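Local atomic coordinates of armadillo repeat protein arm00016 (Synthetic construct, PDB entry 4D4E), a protein that is a computationally designed armadillo-repeat protein, probably intended as a scaffold for modular peptide recognition. Residues K61-A66 / V102-D107; V112-V117 / I155-A160. All blocks are in the same frame, centred on the assembly; numbering follows the deposited sequence. Where two conformers were deposited one is given.

Both interactions join parts of the armadillo solenoid that lie some 40 residues apart in the chain, and they follow each other in series. Interaction 1 links two segments at the junctions between short and long helices. Interaction 2 links two long helices, 110-124 and 152-166, one step further along. Their centres are about 14 Å apart. They meet where segment 102-107 leads into helix 110-124: the L104 O atom lies 3.3 Å from I113 CG1, and D107 O is 3.2 Å from I113 CD1. The long helices of interaction 2 stack as in other armadillo solenoids, whose long helices line the peptide groove.

Interaction 1 of 2, residues K61-A66 / V102-D107; sequences KLLDDA and VKLLDD
L63 and L104 mark the closest backbone approach between 61-66 and 102-107, with their CA atoms 8.2 Å apart. In this armadillo-repeat solenoid the two segments are matching turns, offset by one residue, so the touching leucines L63 and L104 are not equivalent positions. Segment 61-66 starts at the last residue of helix 56-61 and continues as a 3-10 turn at 62-64. Segment 102-107 leads from helix 98-103 toward helix 110-124. Side chains bridge the gap in two layers.

The inner layer is apolar. L104 reaches across with its CD1 methyl, which comes to 4.1 Å from L63 CB. Both leucines are buried, and both also touch V75 of helix 68-81. L63 packs further on P100 and L101 of helix 98-103.

The outer layer is charged and exposed. K103 starts with CG anti to its backbone N (chi1 165°). The chain runs toward 61-66, and bends at chi3 and chi4 turn its end inward. The K103 and D64 side chains cross at about a right angle. The resulting salt bridge is long, and its surface position suggests a modest contribution. K103 NZ is 3.7 Å from D64 OD1 and 3.9 Å from the L63 carbonyl O.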
loop_
_atom_site.group_PDB
_atom_site.type_symbol
_atom_site.label_atom_id
_atom_site.label_comp_id
_atom_site.label_asym_id
_atom_site.label_seq_id
_atom_site.Cartn_x
_atom_site.Cartn_y
_atom_site.Cartn_z
ATOM N N LYS A 61 -11.572 -10.022 10.731
ATOM C CA LYS A 61 -11.787 -11.431 10.915
ATOM C C LYS A 61 -12.250 -12.119 9.630
ATOM O O LYS A 61 -12.025 -13.323 9.478
ATOM C CB LYS A 61 -12.779 -11.679 12.041
ATOM C CG LYS A 61 -12.876 -13.131 12.438
ATOM C CD LYS A 61 -14.291 -13.440 12.898
ATOM C CE LYS A 61 -14.679 -14.888 12.624
ATOM N NZ LYS A 61 -16.157 -14.899 12.583
ATOM N N LEU A 62 -12.885 -11.372 8.717
ATOM C CA LEU A 62 -13.258 -11.886 7.386
ATOM C C LEU A 62 -12.075 -12.168 6.462
ATOM O O LEU A 62 -12.268 -12.803 5.420
ATOM C CB LEU A 62 -14.240 -10.919 6.668
ATOM C CG LEU A 62 -15.683 -10.885 7.195
ATOM C CD1 LEU A 62 -16.544 -9.850 6.496
ATOM C CD2 LEU A 62 -16.308 -12.294 7.139
ATOM N N LEU A 63 -10.872 -11.695 6.834
ATOM C CA LEU A 63 -9.669 -11.885 6.034
ATOM C C LEU A 63 -9.188 -13.310 6.142
ATOM O O LEU A 63 -8.299 -13.700 5.422
ATOM C CB LEU A 63 -8.525 -10.929 6.434
ATOM C CG LEU A 63 -8.844 -9.425 6.424
ATOM C CD1 LEU A 63 -7.637 -8.534 6.768
ATOM C CD2 LEU A 63 -9.529 -9.032 5.099
ATOM N N ASP A 64 -9.794 -14.080 7.035
ATOM C CA ASP A 64 -9.522 -15.525 7.091
ATOM C C ASP A 64 -10.622 -16.412 6.543
ATOM O O ASP A 64 -10.515 -17.629 6.620
ATOM C CB ASP A 64 -9.219 -15.951 8.506
ATOM C CG ASP A 64 -7.800 -15.844 8.792
ATOM O OD1 ASP A 64 -7.023 -16.383 7.963
ATOM O OD2 ASP A 64 -7.465 -15.169 9.793
ATOM N N ASP A 65 -11.655 -15.790 5.980
ATOM C CA ASP A 65 -12.817 -16.499 5.458
ATOM C C ASP A 65 -12.482 -17.556 4.402
ATOM O O ASP A 65 -11.478 -17.429 3.694
ATOM C CB ASP A 65 -13.828 -15.512 4.901
ATOM C CG ASP A 65 -15.138 -16.161 4.634
ATOM O OD1 ASP A 65 -15.902 -16.264 5.610
ATOM O OD2 ASP A 65 -15.363 -16.631 3.474
ATOM N N ALA A 66 -13.332 -18.600 4.307
ATOM C CA ALA A 66 -13.183 -19.664 3.294
ATOM C C ALA A 66 -13.363 -19.122 1.837
ATOM O O ALA A 66 -12.688 -19.582 0.914
ATOM C CB ALA A 66 -14.170 -20.808 3.564
ATOM N N VAL A 102 -0.636 -8.645 5.551
ATOM C CA VAL A 102 0.680 -9.120 5.063
ATOM C C VAL A 102 0.639 -10.576 4.633
ATOM O O VAL A 102 1.327 -10.927 3.659
ATOM C CB VAL A 102 1.753 -9.065 6.173
ATOM C CG1 VAL A 102 3.012 -9.875 5.813
ATOM C CG2 VAL A 102 2.071 -7.650 6.490
ATOM N N LYS A 103 -0.073 -11.414 5.403
ATOM C CA LYS A 103 -0.270 -12.823 5.051
ATOM C C LYS A 103 -0.897 -12.910 3.636
ATOM O O LYS A 103 -0.613 -13.855 2.881
ATOM C CB LYS A 103 -1.162 -13.539 6.089
ATOM C CG LYS A 103 -1.756 -14.894 5.703
ATOM C CD LYS A 103 -2.499 -15.572 6.842
ATOM C CE LYS A 103 -3.681 -14.782 7.402
ATOM N NZ LYS A 103 -4.573 -14.103 6.400
ATOM N N LEU A 104 -1.744 -11.931 3.290
ATOM C CA LEU A 104 -2.516 -12.035 2.027
ATOM C C LEU A 104 -1.660 -11.758 0.802
ATOM O O LEU A 104 -2.065 -12.035 -0.308
ATOM C CB LEU A 104 -3.782 -11.161 2.058
ATOM C CG LEU A 104 -4.816 -11.786 3.002
ATOM C CD1 LEU A 104 -5.957 -10.824 3.271
ATOM C CD2 LEU A 104 -5.340 -13.156 2.523
ATOM N N LEU A 105 -0.463 -11.209 1.031
ATOM C CA LEU A 105 0.423 -10.882 -0.038
ATOM C C LEU A 105 0.904 -12.126 -0.792
ATOM O O LEU A 105 1.402 -11.999 -1.918
ATOM C CB LEU A 105 1.598 -10.024 0.486
ATOM C CG LEU A 105 1.497 -8.494 0.516
ATOM C CD1 LEU A 105 0.063 -7.947 0.469
ATOM C CD2 LEU A 105 2.321 -7.891 1.650
ATOM N N ASP A 106 0.822 -13.303 -0.187
ATOM C CA ASP A 106 1.012 -14.495 -0.997
ATOM C C ASP A 106 -0.283 -15.333 -1.075
ATOM O O ASP A 106 -0.248 -16.558 -1.188
ATOM C CB ASP A 106 2.319 -15.277 -0.667
ATOM C CG ASP A 106 2.392 -15.738 0.770
ATOM O OD1 ASP A 106 1.314 -15.882 1.388
ATOM O OD2 ASP A 106 3.521 -15.977 1.275
ATOM N N ASP A 107 -1.431 -14.639 -1.054
ATOM C CA ASP A 107 -2.712 -15.316 -1.273
ATOM C C ASP A 107 -2.696 -16.001 -2.645
ATOM O O ASP A 107 -1.977 -15.547 -3.565
ATOM C CB ASP A 107 -3.896 -14.366 -1.115
ATOM C CG ASP A 107 -5.206 -15.106 -1.053
ATOM O OD1 ASP A 107 -5.583 -15.522 0.043
ATOM O OD2 ASP A 107 -5.832 -15.327 -2.099
#

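Interaction 2 of 2, residues V112-V117 / I155-A160; sequences VIKNAV and IKNAVA
V117 and N157 carry most of the contact between helices 110-124 and 152-166. The segments 112-117 and 155-160 run nearly parallel, at 23°, with axes 8.8 Å apart at closest approach. This is the side-by-side packing of equivalent helices in successive steps of an armadillo solenoid.

The apolar contact is tight. V117 has CG1 anti to its backbone N (chi1 -173°), which aims that methyl at the other helix. It meets the peptide link between N157 and A158, with V117 CG1 3.3 Å from A158 N. The same methyl sits 3.6 Å from N157 CB and 4.1 Å from A158 CB. The valine thus packs against backbone as much as side chain. The nearest CA atoms, V117 and N157, are 5.8 Å apart.

The polar contact comes from the N157 amide. Its CG lies beside the backbone N, anti to the carbonyl carbon, and ND2 faces helix 110-124. ND2 donates to the K114 carbonyl O at 3.1 Å. The bond is weak because the N-H...O angle is only 121°. The amide nitrogen also lies against the aliphatic root of K114, with N157 ND2 3.4 Å from K114 CG.

The charged contact is looser. K114 NZ makes long, weak ion pairs with E111 and with E153 of helix 152-166.

Helix 140-146 covers the buried side: L146 touches I113, V117 and A158, and L143 touches V117. The row continues both ways, with V112 and N115 on helix 68-81 and K156 and A160 on helix 194-208.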
loop_
_atom_site.group_PDB
_atom_site.type_symbol
_atom_site.label_atom_id
_atom_site.label_comp_id
_atom_site.label_asym_id
_atom_site.label_seq_id
_atom_site.Cartn_x
_atom_site.Cartn_y
_atom_site.Cartn_z
ATOM N N VAL A 112 -6.943 -10.786 -4.739
ATOM C CA VAL A 112 -6.840 -10.549 -3.285
ATOM C C VAL A 112 -5.536 -9.789 -2.951
ATOM O O VAL A 112 -5.564 -8.809 -2.185
ATOM C CB VAL A 112 -7.022 -11.834 -2.405
ATOM C CG1 VAL A 112 -6.631 -11.551 -0.959
ATOM C CG2 VAL A 112 -8.472 -12.387 -2.403
ATOM N N ILE A 113 -4.429 -10.195 -3.584
ATOM C CA ILE A 113 -3.113 -9.572 -3.383
ATOM C C ILE A 113 -3.172 -8.123 -3.850
ATOM O O ILE A 113 -2.669 -7.223 -3.173
ATOM C CB ILE A 113 -2.025 -10.354 -4.153
ATOM C CG1 ILE A 113 -1.881 -11.761 -3.589
ATOM C CG2 ILE A 113 -0.695 -9.589 -4.156
ATOM C CD1 ILE A 113 -0.826 -12.620 -4.278
ATOM N N LYS A 114 -3.803 -7.879 -5.007
ATOM C CA LYS A 114 -3.913 -6.525 -5.516
ATOM C C LYS A 114 -4.527 -5.619 -4.448
ATOM O O LYS A 114 -3.982 -4.554 -4.113
ATOM C CB LYS A 114 -4.762 -6.489 -6.799
ATOM C CG LYS A 114 -4.992 -5.069 -7.286
ATOM C CD LYS A 114 -6.414 -4.850 -7.797
ATOM C CE LYS A 114 -6.552 -5.220 -9.256
ATOM N NZ LYS A 114 -5.828 -6.462 -9.678
ATOM N N ASN A 115 -5.682 -6.035 -3.939
ATOM C CA ASN A 115 -6.394 -5.293 -2.906
ATOM C C ASN A 115 -5.668 -5.210 -1.530
ATOM O O ASN A 115 -5.734 -4.182 -0.818
ATOM C CB ASN A 115 -7.754 -5.944 -2.742
ATOM C CG ASN A 115 -8.666 -5.659 -3.909
ATOM O OD1 ASN A 115 -9.288 -4.644 -3.936
ATOM N ND2 ASN A 115 -8.701 -6.548 -4.909
ATOM N N ALA A 116 -4.918 -6.247 -1.182
ATOM C CA ALA A 116 -4.199 -6.230 0.087
ATOM C C ALA A 116 -3.021 -5.256 -0.030
ATOM O O ALA A 116 -2.756 -4.474 0.895
ATOM C CB ALA A 116 -3.771 -7.643 0.540
ATOM N N VAL A 117 -2.364 -5.257 -1.183
ATOM C CA VAL A 117 -1.369 -4.240 -1.457
ATOM C C VAL A 117 -1.954 -2.815 -1.443
ATOM O O VAL A 117 -1.315 -1.897 -0.866
ATOM C CB VAL A 117 -0.551 -4.495 -2.752
ATOM C CG1 VAL A 117 0.560 -3.466 -2.826
ATOM C CG2 VAL A 117 0.129 -5.843 -2.640
ATOM N N ILE A 155 2.019 -4.635 -9.235
ATOM C CA ILE A 155 3.188 -3.763 -9.275
ATOM C C ILE A 155 2.847 -2.320 -9.016
ATOM O O ILE A 155 3.393 -1.734 -8.121
ATOM C CB ILE A 155 4.027 -3.945 -10.557
ATOM C CG1 ILE A 155 4.623 -5.369 -10.556
ATOM C CG2 ILE A 155 5.165 -2.924 -10.602
ATOM C CD1 ILE A 155 5.410 -5.698 -11.804
ATOM N N LYS A 156 1.856 -1.785 -9.702
ATOM C CA LYS A 156 1.414 -0.419 -9.458
ATOM C C LYS A 156 1.174 -0.128 -7.940
ATOM O O LYS A 156 1.716 0.847 -7.386
ATOM C CB LYS A 156 0.146 -0.171 -10.285
ATOM C CG LYS A 156 -0.709 1.024 -9.893
ATOM C CD LYS A 156 -0.043 2.352 -10.196
ATOM C CE LYS A 156 -0.883 3.526 -9.680
ATOM N NZ LYS A 156 -1.924 3.961 -10.654
ATOM N N ASN A 157 0.338 -0.941 -7.290
ATOM C CA ASN A 157 -0.002 -0.727 -5.861
ATOM C C ASN A 157 1.260 -0.957 -4.964
ATOM O O ASN A 157 1.461 -0.240 -3.972
ATOM C CB ASN A 157 -1.114 -1.712 -5.467
ATOM C CG ASN A 157 -2.498 -1.348 -6.055
ATOM O OD1 ASN A 157 -2.805 -0.195 -6.275
ATOM N ND2 ASN A 157 -3.337 -2.335 -6.236
ATOM N N ALA A 158 2.113 -1.939 -5.350
ATOM C CA ALA A 158 3.312 -2.270 -4.594
ATOM C C ALA A 158 4.298 -1.149 -4.592
ATOM O O ALA A 158 4.932 -0.937 -3.547
ATOM C CB ALA A 158 4.015 -3.533 -5.095
ATOM N N VAL A 159 4.507 -0.456 -5.758
ATOM C CA VAL A 159 5.438 0.665 -5.755
ATOM C C VAL A 159 4.863 1.815 -4.996
ATOM O O VAL A 159 5.604 2.572 -4.378
ATOM C CB VAL A 159 5.816 1.231 -7.148
ATOM C CG1 VAL A 159 7.232 1.817 -7.089
ATOM C CG2 VAL A 159 5.707 0.173 -8.211
ATOM N N ALA A 160 3.549 1.979 -5.073
ATOM C CA ALA A 160 2.875 3.067 -4.320
ATOM C C ALA A 160 3.089 2.847 -2.795
ATOM O O ALA A 160 3.336 3.824 -2.013
ATOM C CB ALA A 160 1.361 3.119 -4.675
#